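Local atomic coordinates of putative fructosamine-3-kinase (Thermobifida fusca YX, PDB entry 3F7W), a protein that probably acts as a kinase of the fructosamine kinase family, transferring phosphate to sugar-modified amines, although its own substrate has not been established. Residues Y32-A37 against L42-L47; H107-M112 against D235-A240; S139-F144 against I255-L260. All blocks are in the same frame, centred on the assembly; numbering follows the deposited sequence.

Interaction 1 (Y32-A37 against L42-L47); sequences YRVELA and LFVKAL. With EDO (1,2-ethanediol), chain G.
Tyr32 and Val44 exchange both backbone hydrogen bonds, as do Val34 and Leu42, and between them Arg33 and Phe43 form a non-hydrogen-bonded antiparallel pair; the two strands run at 131° to each other, clearly twisted. This is a beta hairpin, strands 29-36 and 41-46, in the five-stranded antiparallel sheet of a protein-kinase-like N-terminal lobe. The straightest bond is Val34 N to Leu42 O at 2.8 Å, while its return, Leu42 N to Val34 O, is more bent at 144°. Arg33 CA also directs a C-H at Leu42 O.

On the face carrying Tyr32, Val34, Leu42 and Val44, the two valines lock closely: CG2 of Val34 meets CG2 of Val44 at 3.5 Å. Leu36 brings CD2 to within 3.8 Å of Leu42 CD1, and the Tyr32 ring places CE1 4.1 Å from Ala46 CB. Helix 3-13 packs over this apolar face through Val5 and Val9. Phe43 lies on the other face, against Trp91, which Arg33 also meets in a cation-pi contact.

Lys45, extended beyond CG, passes Trp29 and Leu31 and carries NZ to salt bridges with Glu61 and Asp211; a lysine in this strand paired with a glutamate of the following helix matches the known kinase arrangement. With a methionine here, Glu61 and Asp211 would probably lose the positive group they share. Lys45 NZ also gives a hydrogen bond to O1 of an ethanediol, probably from the crystallisation liquor, at 3.0 Å.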
# COMPACT_ATOMS: atom_id res chain seq x y z
N TYR A 32 -8.02 -15.57 7.88
CA TYR A 32 -8.97 -16.65 7.74
C TYR A 32 -9.68 -16.58 6.39
O TYR A 32 -9.90 -15.49 5.87
CB TYR A 32 -10.05 -16.61 8.82
CG TYR A 32 -9.51 -16.62 10.22
CD1 TYR A 32 -9.21 -15.43 10.87
CD2 TYR A 32 -9.29 -17.82 10.90
CE1 TYR A 32 -8.68 -15.43 12.17
CE2 TYR A 32 -8.78 -17.83 12.19
CZ TYR A 32 -8.47 -16.63 12.82
OH TYR A 32 -7.97 -16.66 14.09
N ARG A 33 -10.04 -17.74 5.88
CA ARG A 33 -11.08 -17.88 4.85
C ARG A 33 -12.37 -18.29 5.55
O ARG A 33 -12.44 -19.32 6.21
CB ARG A 33 -10.70 -18.94 3.81
CG ARG A 33 -11.67 -19.04 2.64
CD ARG A 33 -11.29 -20.22 1.77
NE ARG A 33 -12.07 -20.34 0.54
CZ ARG A 33 -13.31 -20.80 0.46
NH1 ARG A 33 -13.99 -21.16 1.54
NH2 ARG A 33 -13.89 -20.90 -0.74
N VAL A 34 -13.40 -17.45 5.41
CA VAL A 34 -14.70 -17.68 6.06
C VAL A 34 -15.75 -17.85 4.97
O VAL A 34 -15.86 -16.99 4.09
CB VAL A 34 -15.09 -16.50 7.00
CG1 VAL A 34 -16.49 -16.72 7.57
CG2 VAL A 34 -14.05 -16.36 8.12
N GLU A 35 -16.52 -18.92 5.06
CA GLU A 35 -17.52 -19.22 4.05
C GLU A 35 -18.91 -19.03 4.63
O GLU A 35 -19.25 -19.55 5.70
CB GLU A 35 -17.35 -20.65 3.53
CG GLU A 35 -18.16 -20.93 2.27
CD GLU A 35 -17.88 -22.31 1.68
OE1 GLU A 35 -16.70 -22.59 1.37
OE2 GLU A 35 -18.83 -23.11 1.53
N LEU A 36 -19.72 -18.27 3.91
CA LEU A 36 -21.10 -18.01 4.32
C LEU A 36 -21.98 -19.17 3.91
O LEU A 36 -21.56 -20.03 3.13
CB LEU A 36 -21.62 -16.72 3.65
CG LEU A 36 -20.79 -15.46 3.93
CD1 LEU A 36 -21.50 -14.24 3.31
CD2 LEU A 36 -20.57 -15.25 5.42
N ALA A 37 -23.23 -19.15 4.38
CA ALA A 37 -24.18 -20.25 4.14
C ALA A 37 -24.42 -20.53 2.66
O ALA A 37 -24.65 -21.67 2.30
CB ALA A 37 -25.50 -20.00 4.85
N LEU A 42 -15.14 -15.23 2.13
CA LEU A 42 -14.66 -13.98 2.65
C LEU A 42 -13.24 -14.16 3.16
O LEU A 42 -12.91 -15.19 3.76
CB LEU A 42 -15.54 -13.51 3.79
CG LEU A 42 -17.03 -13.26 3.54
CD1 LEU A 42 -17.66 -12.81 4.88
CD2 LEU A 42 -17.21 -12.22 2.41
N PHE A 43 -12.41 -13.14 2.94
CA PHE A 43 -11.10 -13.05 3.55
C PHE A 43 -11.27 -12.19 4.81
O PHE A 43 -11.77 -11.08 4.72
CB PHE A 43 -10.09 -12.41 2.61
CG PHE A 43 -8.70 -12.26 3.21
CD1 PHE A 43 -8.01 -13.36 3.63
CD2 PHE A 43 -8.09 -11.02 3.27
CE1 PHE A 43 -6.74 -13.23 4.16
CE2 PHE A 43 -6.80 -10.91 3.81
CZ PHE A 43 -6.15 -12.02 4.25
N VAL A 44 -10.85 -12.72 5.95
CA VAL A 44 -11.10 -12.06 7.24
C VAL A 44 -9.77 -11.92 7.99
O VAL A 44 -9.01 -12.91 8.13
CB VAL A 44 -12.14 -12.84 8.06
CG1 VAL A 44 -12.37 -12.22 9.43
CG2 VAL A 44 -13.49 -13.00 7.25
N LYS A 45 -9.48 -10.69 8.41
CA LYS A 45 -8.39 -10.39 9.35
C LYS A 45 -9.03 -10.17 10.71
O LYS A 45 -10.11 -9.55 10.82
CB LYS A 45 -7.64 -9.12 8.99
CG LYS A 45 -6.98 -9.12 7.66
CD LYS A 45 -6.35 -7.78 7.37
CE LYS A 45 -5.71 -7.79 5.98
NZ LYS A 45 -4.88 -6.57 5.79
N ALA A 46 -8.38 -10.67 11.74
CA ALA A 46 -8.93 -10.54 13.09
C ALA A 46 -7.81 -10.48 14.11
O ALA A 46 -6.92 -11.31 14.11
CB ALA A 46 -9.88 -11.70 13.41
N LEU A 47 -7.90 -9.50 15.01
CA LEU A 47 -7.10 -9.49 16.20
C LEU A 47 -7.67 -10.53 17.17
O LEU A 47 -8.86 -10.80 17.15
CB LEU A 47 -7.18 -8.12 16.85
CG LEU A 47 -6.42 -7.05 16.09
CD1 LEU A 47 -6.92 -5.66 16.51
CD2 LEU A 47 -4.98 -7.26 16.41
C1 EDO G . -4.62 -5.15 9.44
O1 EDO G . -3.73 -5.40 8.34
C2 EDO G . -4.79 -3.66 9.55
O2 EDO G . -5.51 -3.31 8.39

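Interaction 2 (H107-M112 against D235-A240); sequences HQLAAM and DRVRDA
His107 sets CG anti to its carbonyl carbon (chi1 -68°), which swings the imidazole across to Ala240 on the facing helix, while Val237 holds CG1 anti to the backbone N (chi1 173°) and presents that methyl to Leu109. The ring comes edge-on: CD2 lies 3.4 Å from Ala240 O, with the oxygen near the ring plane. A carbon of an imidazole is slightly positive, so a carbonyl at this edge is electrostatically agreeable, but no hydrogen bond spans the two segments. The methyl of Ala240 lies off to one side of the ring plane, its CB 4.0 Å from His107 CD2. A small residue here lets the backbones come close, with the CA atoms of His107 and Ala240 6.0 Å apart. His107 NE2 is hydrogen-bonded to Glu243, further along helix 234-244.

Two residues on from His107, Leu109 CD1 touches Val237 CG1 at 4.1 Å, a light apolar meeting of branches at an angle. On the far side of helix 234-244, Arg238 points away from helix 99-114 and forms a salt bridge within its own helix, NH2 to Asp235 OD1 at 2.9 Å.

This is helix-helix packing in the helical part of the fold. Tyr241 and Val244 extend it along helix 234-244, Leu226 of helix 219-229 backs Leu109, and Gln108 ties helix 99-114 to the backbone of strand 206-209 at Ala207.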
# COMPACT_ATOMS: atom_id res chain seq x y z
N HIS A 107 -4.65 -0.64 -16.88
CA HIS A 107 -5.83 0.22 -16.99
C HIS A 107 -6.56 0.42 -15.65
O HIS A 107 -7.02 1.52 -15.34
CB HIS A 107 -6.80 -0.36 -18.02
CG HIS A 107 -6.30 -0.33 -19.43
ND1 HIS A 107 -6.89 -1.07 -20.44
CD2 HIS A 107 -5.30 0.38 -20.02
CE1 HIS A 107 -6.26 -0.82 -21.58
NE2 HIS A 107 -5.29 0.05 -21.36
N GLN A 108 -6.72 -0.67 -14.90
CA GLN A 108 -7.35 -0.63 -13.60
C GLN A 108 -6.65 0.34 -12.67
O GLN A 108 -7.30 1.13 -11.97
CB GLN A 108 -7.36 -2.02 -12.94
CG GLN A 108 -8.24 -3.09 -13.59
CD GLN A 108 -8.14 -4.40 -12.86
OE1 GLN A 108 -7.15 -5.16 -13.01
NE2 GLN A 108 -9.12 -4.65 -11.98
N LEU A 109 -5.33 0.25 -12.62
CA LEU A 109 -4.54 1.14 -11.76
C LEU A 109 -4.62 2.60 -12.16
O LEU A 109 -4.67 3.48 -11.31
CB LEU A 109 -3.06 0.71 -11.76
CG LEU A 109 -2.57 -0.47 -10.91
CD1 LEU A 109 -1.03 -0.63 -11.17
CD2 LEU A 109 -2.88 -0.28 -9.42
N ALA A 110 -4.57 2.88 -13.47
CA ALA A 110 -4.73 4.23 -13.96
C ALA A 110 -6.06 4.84 -13.50
O ALA A 110 -6.09 5.98 -13.06
CB ALA A 110 -4.60 4.27 -15.53
N ALA A 111 -7.16 4.10 -13.63
CA ALA A 111 -8.48 4.63 -13.25
C ALA A 111 -8.55 4.86 -11.73
O ALA A 111 -9.12 5.84 -11.26
CB ALA A 111 -9.59 3.68 -13.70
N MSE A 112 -7.93 3.94 -10.98
CA MSE A 112 -7.85 4.02 -9.53
C MSE A 112 -7.13 5.32 -9.14
O MSE A 112 -7.68 6.12 -8.38
CB MSE A 112 -7.10 2.83 -8.92
CG MSE A 112 -6.98 2.88 -7.40
SE MSE A 112 -6.03 1.33 -6.74
CE MSE A 112 -4.26 2.12 -6.99
N ASP A 235 6.49 -4.40 -17.36
CA ASP A 235 6.47 -3.47 -18.48
C ASP A 235 5.12 -3.43 -19.19
O ASP A 235 4.69 -2.36 -19.63
CB ASP A 235 7.58 -3.81 -19.48
CG ASP A 235 8.95 -3.46 -18.97
OD1 ASP A 235 9.04 -2.56 -18.12
OD2 ASP A 235 9.93 -4.07 -19.42
N ARG A 236 4.43 -4.57 -19.30
CA ARG A 236 3.08 -4.57 -19.87
C ARG A 236 2.09 -3.78 -19.02
O ARG A 236 1.22 -3.10 -19.56
CB ARG A 236 2.54 -5.96 -20.07
CG ARG A 236 3.11 -6.66 -21.28
CD ARG A 236 2.36 -7.96 -21.55
NE ARG A 236 2.72 -8.57 -22.84
CZ ARG A 236 3.84 -9.26 -23.06
NH1 ARG A 236 4.75 -9.43 -22.11
NH2 ARG A 236 4.05 -9.79 -24.26
N VAL A 237 2.21 -3.89 -17.70
CA VAL A 237 1.34 -3.13 -16.80
C VAL A 237 1.61 -1.65 -17.00
O VAL A 237 0.69 -0.90 -17.19
CB VAL A 237 1.54 -3.50 -15.31
CG1 VAL A 237 0.72 -2.54 -14.36
CG2 VAL A 237 1.19 -5.02 -15.08
N ARG A 238 2.89 -1.26 -16.96
CA ARG A 238 3.26 0.16 -17.10
C ARG A 238 2.91 0.72 -18.47
O ARG A 238 2.46 1.85 -18.56
CB ARG A 238 4.75 0.39 -16.81
CG ARG A 238 5.09 0.27 -15.34
CD ARG A 238 6.46 0.84 -15.00
NE ARG A 238 7.53 0.11 -15.69
CZ ARG A 238 8.76 -0.05 -15.23
NH1 ARG A 238 9.15 0.46 -14.06
NH2 ARG A 238 9.62 -0.73 -15.95
N ASP A 239 3.14 -0.05 -19.53
CA ASP A 239 2.77 0.37 -20.87
C ASP A 239 1.27 0.63 -21.01
O ASP A 239 0.85 1.65 -21.57
CB ASP A 239 3.20 -0.67 -21.93
CG ASP A 239 4.70 -0.70 -22.16
OD1 ASP A 239 5.42 0.16 -21.63
OD2 ASP A 239 5.16 -1.62 -22.86
N ALA A 240 0.46 -0.31 -20.53
CA ALA A 240 -1.01 -0.16 -20.54
C ALA A 240 -1.44 1.03 -19.67
O ALA A 240 -2.23 1.85 -20.10
CB ALA A 240 -1.69 -1.45 -20.11

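Interaction 3 (S139-F144 against I255-L260); sequences STWPEF and IPLHQL
Trp141 reaches from the first turn of helix 141-159 to meet His258 and Leu257 on helix 251-270. Its CB already points at the partner helix, and CG stands anti to the backbone N (chi1 -175°), carrying the indole outward across the gap. CD1 and NE1 make no contact with the other segment; the first touch comes at the fusion atom CE2, 4.1 Å from His258 CE1. The approach tightens along the benzo ring. CZ2 lies 3.4 Å from His258 CE1, and the same carbon is 3.7 Å from ND1 of that ring. CH2, next along, is shared, since it also touches CE1 and has Leu257 CD2 at 3.9 Å. CZ3 turns the corner onto the same leucine methyl, 4.1 Å from CD2. That methyl sits at the indole edge, near its plane, whereas the imidazole crosses obliquely, the planes at 43° and the six-membered ring's centroid 5.0 Å from that of His258.

Just before the helix, Thr140 gives its OG1 hydrogen to Glu143 OE1 at 2.6 Å, from above the carboxylate plane; this bond joins two side chains and does not cap the helix.

Around the pair lies an aromatic cluster. Tyr145 stacks on Trp141 and bonds through its hydroxyl to Leu257 O, while His218 meets both the indole, edge to face, and the imidazole. With no hydrogen bond passing directly between the two segments, their adhesion rests on dispersion and ring electrostatics, and the only polar tether just named comes from Tyr145, one turn further along the tryptophan's own helix.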
# COMPACT_ATOMS: atom_id res chain seq x y z
N SER A 139 -0.88 20.24 0.81
CA SER A 139 -1.25 20.69 -0.52
C SER A 139 -0.15 20.47 -1.57
O SER A 139 -0.42 20.53 -2.75
CB SER A 139 -1.62 22.18 -0.45
OG SER A 139 -0.53 22.93 0.08
N THR A 140 1.09 20.27 -1.13
CA THR A 140 2.24 20.16 -2.04
C THR A 140 3.04 18.88 -1.73
O THR A 140 3.21 18.51 -0.57
CB THR A 140 3.15 21.40 -1.94
OG1 THR A 140 3.61 21.56 -0.59
CG2 THR A 140 2.39 22.66 -2.35
N TRP A 141 3.51 18.21 -2.77
CA TRP A 141 4.15 16.91 -2.58
C TRP A 141 5.52 16.93 -1.88
O TRP A 141 5.75 16.12 -0.97
CB TRP A 141 4.19 16.12 -3.90
CG TRP A 141 4.74 14.74 -3.70
CD1 TRP A 141 4.09 13.68 -3.20
CD2 TRP A 141 6.08 14.33 -3.94
NE1 TRP A 141 4.93 12.60 -3.11
CE2 TRP A 141 6.16 12.97 -3.57
CE3 TRP A 141 7.21 14.96 -4.45
CZ2 TRP A 141 7.33 12.24 -3.68
CZ3 TRP A 141 8.38 14.24 -4.55
CH2 TRP A 141 8.43 12.88 -4.18
N PRO A 142 6.45 17.82 -2.29
CA PRO A 142 7.78 17.73 -1.66
C PRO A 142 7.74 17.85 -0.14
O PRO A 142 8.41 17.08 0.54
CB PRO A 142 8.55 18.92 -2.29
CG PRO A 142 7.86 19.16 -3.59
CD PRO A 142 6.40 18.89 -3.30
N GLU A 143 6.95 18.78 0.37
CA GLU A 143 6.80 18.93 1.82
C GLU A 143 6.15 17.71 2.48
O GLU A 143 6.57 17.24 3.53
CB GLU A 143 5.98 20.18 2.13
CG GLU A 143 6.69 21.51 1.83
CD GLU A 143 6.89 21.82 0.34
OE1 GLU A 143 6.16 21.31 -0.56
OE2 GLU A 143 7.82 22.62 0.06
N PHE A 144 5.06 17.24 1.89
CA PHE A 144 4.41 16.04 2.35
C PHE A 144 5.38 14.85 2.40
O PHE A 144 5.46 14.13 3.40
CB PHE A 144 3.23 15.76 1.42
CG PHE A 144 2.62 14.41 1.60
CD1 PHE A 144 1.84 14.13 2.71
CD2 PHE A 144 2.82 13.42 0.65
CE1 PHE A 144 1.29 12.88 2.88
CE2 PHE A 144 2.26 12.16 0.81
CZ PHE A 144 1.49 11.90 1.93
N ILE A 255 12.20 7.07 -10.40
CA ILE A 255 11.85 5.84 -9.68
C ILE A 255 12.57 5.70 -8.33
O ILE A 255 11.91 5.46 -7.33
CB ILE A 255 11.96 4.57 -10.56
CG1 ILE A 255 10.88 4.62 -11.67
CG2 ILE A 255 11.83 3.29 -9.69
CD1 ILE A 255 11.00 3.55 -12.70
N PRO A 256 13.91 5.83 -8.27
CA PRO A 256 14.55 5.76 -6.94
C PRO A 256 14.00 6.73 -5.86
O PRO A 256 13.85 6.34 -4.68
CB PRO A 256 16.03 6.07 -7.23
CG PRO A 256 16.22 5.73 -8.66
CD PRO A 256 14.90 5.96 -9.35
N LEU A 257 13.73 7.97 -6.26
CA LEU A 257 13.20 8.98 -5.34
C LEU A 257 11.98 8.44 -4.64
O LEU A 257 11.86 8.51 -3.42
CB LEU A 257 12.84 10.27 -6.10
CG LEU A 257 12.16 11.39 -5.30
CD1 LEU A 257 13.08 11.93 -4.22
CD2 LEU A 257 11.69 12.50 -6.25
N HIS A 258 11.08 7.87 -5.44
CA HIS A 258 9.81 7.33 -4.92
C HIS A 258 9.92 6.02 -4.15
O HIS A 258 8.94 5.61 -3.51
CB HIS A 258 8.81 7.18 -6.06
CG HIS A 258 8.31 8.48 -6.58
ND1 HIS A 258 7.44 9.27 -5.87
CD2 HIS A 258 8.59 9.15 -7.73
CE1 HIS A 258 7.19 10.37 -6.56
NE2 HIS A 258 7.88 10.32 -7.69
N GLN A 259 11.08 5.38 -4.23
CA GLN A 259 11.37 4.16 -3.50
C GLN A 259 11.98 4.42 -2.12
O GLN A 259 12.11 3.50 -1.32
CB GLN A 259 12.31 3.27 -4.33
CG GLN A 259 11.63 2.71 -5.57
CD GLN A 259 12.53 1.90 -6.49
OE1 GLN A 259 13.75 2.06 -6.49
NE2 GLN A 259 11.91 1.07 -7.34
N LEU A 260 12.32 5.67 -1.82
CA LEU A 260 12.97 5.97 -0.55
C LEU A 260 12.04 5.73 0.64
O LEU A 260 12.46 5.16 1.65
CB LEU A 260 13.53 7.40 -0.54
CG LEU A 260 14.68 7.63 -1.54
CD1 LEU A 260 15.12 9.11 -1.50
CD2 LEU A 260 15.87 6.70 -1.30

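From the N terminus, interaction 1 comes first and closes a short hairpin turn within the N-terminal sheet; it is finished before either of the others opens. Interaction 2 then joins helix 99-114 to helix 234-244 across 122 intervening residues, and interaction 3 starts inside that span, at helix 141-159, but ends beyond it, on helix 251-270. The two long closures therefore cross, binding early and late helices of the helical part together. They also touch, Arg238 NH1 lying 3.8 Å from Ile255 CD1, where successive helices 234-244 and 251-270 meet. Interaction 1 remains apart, its centre about 36 Å from that of interaction 3, on the opposite side of the chain's centre.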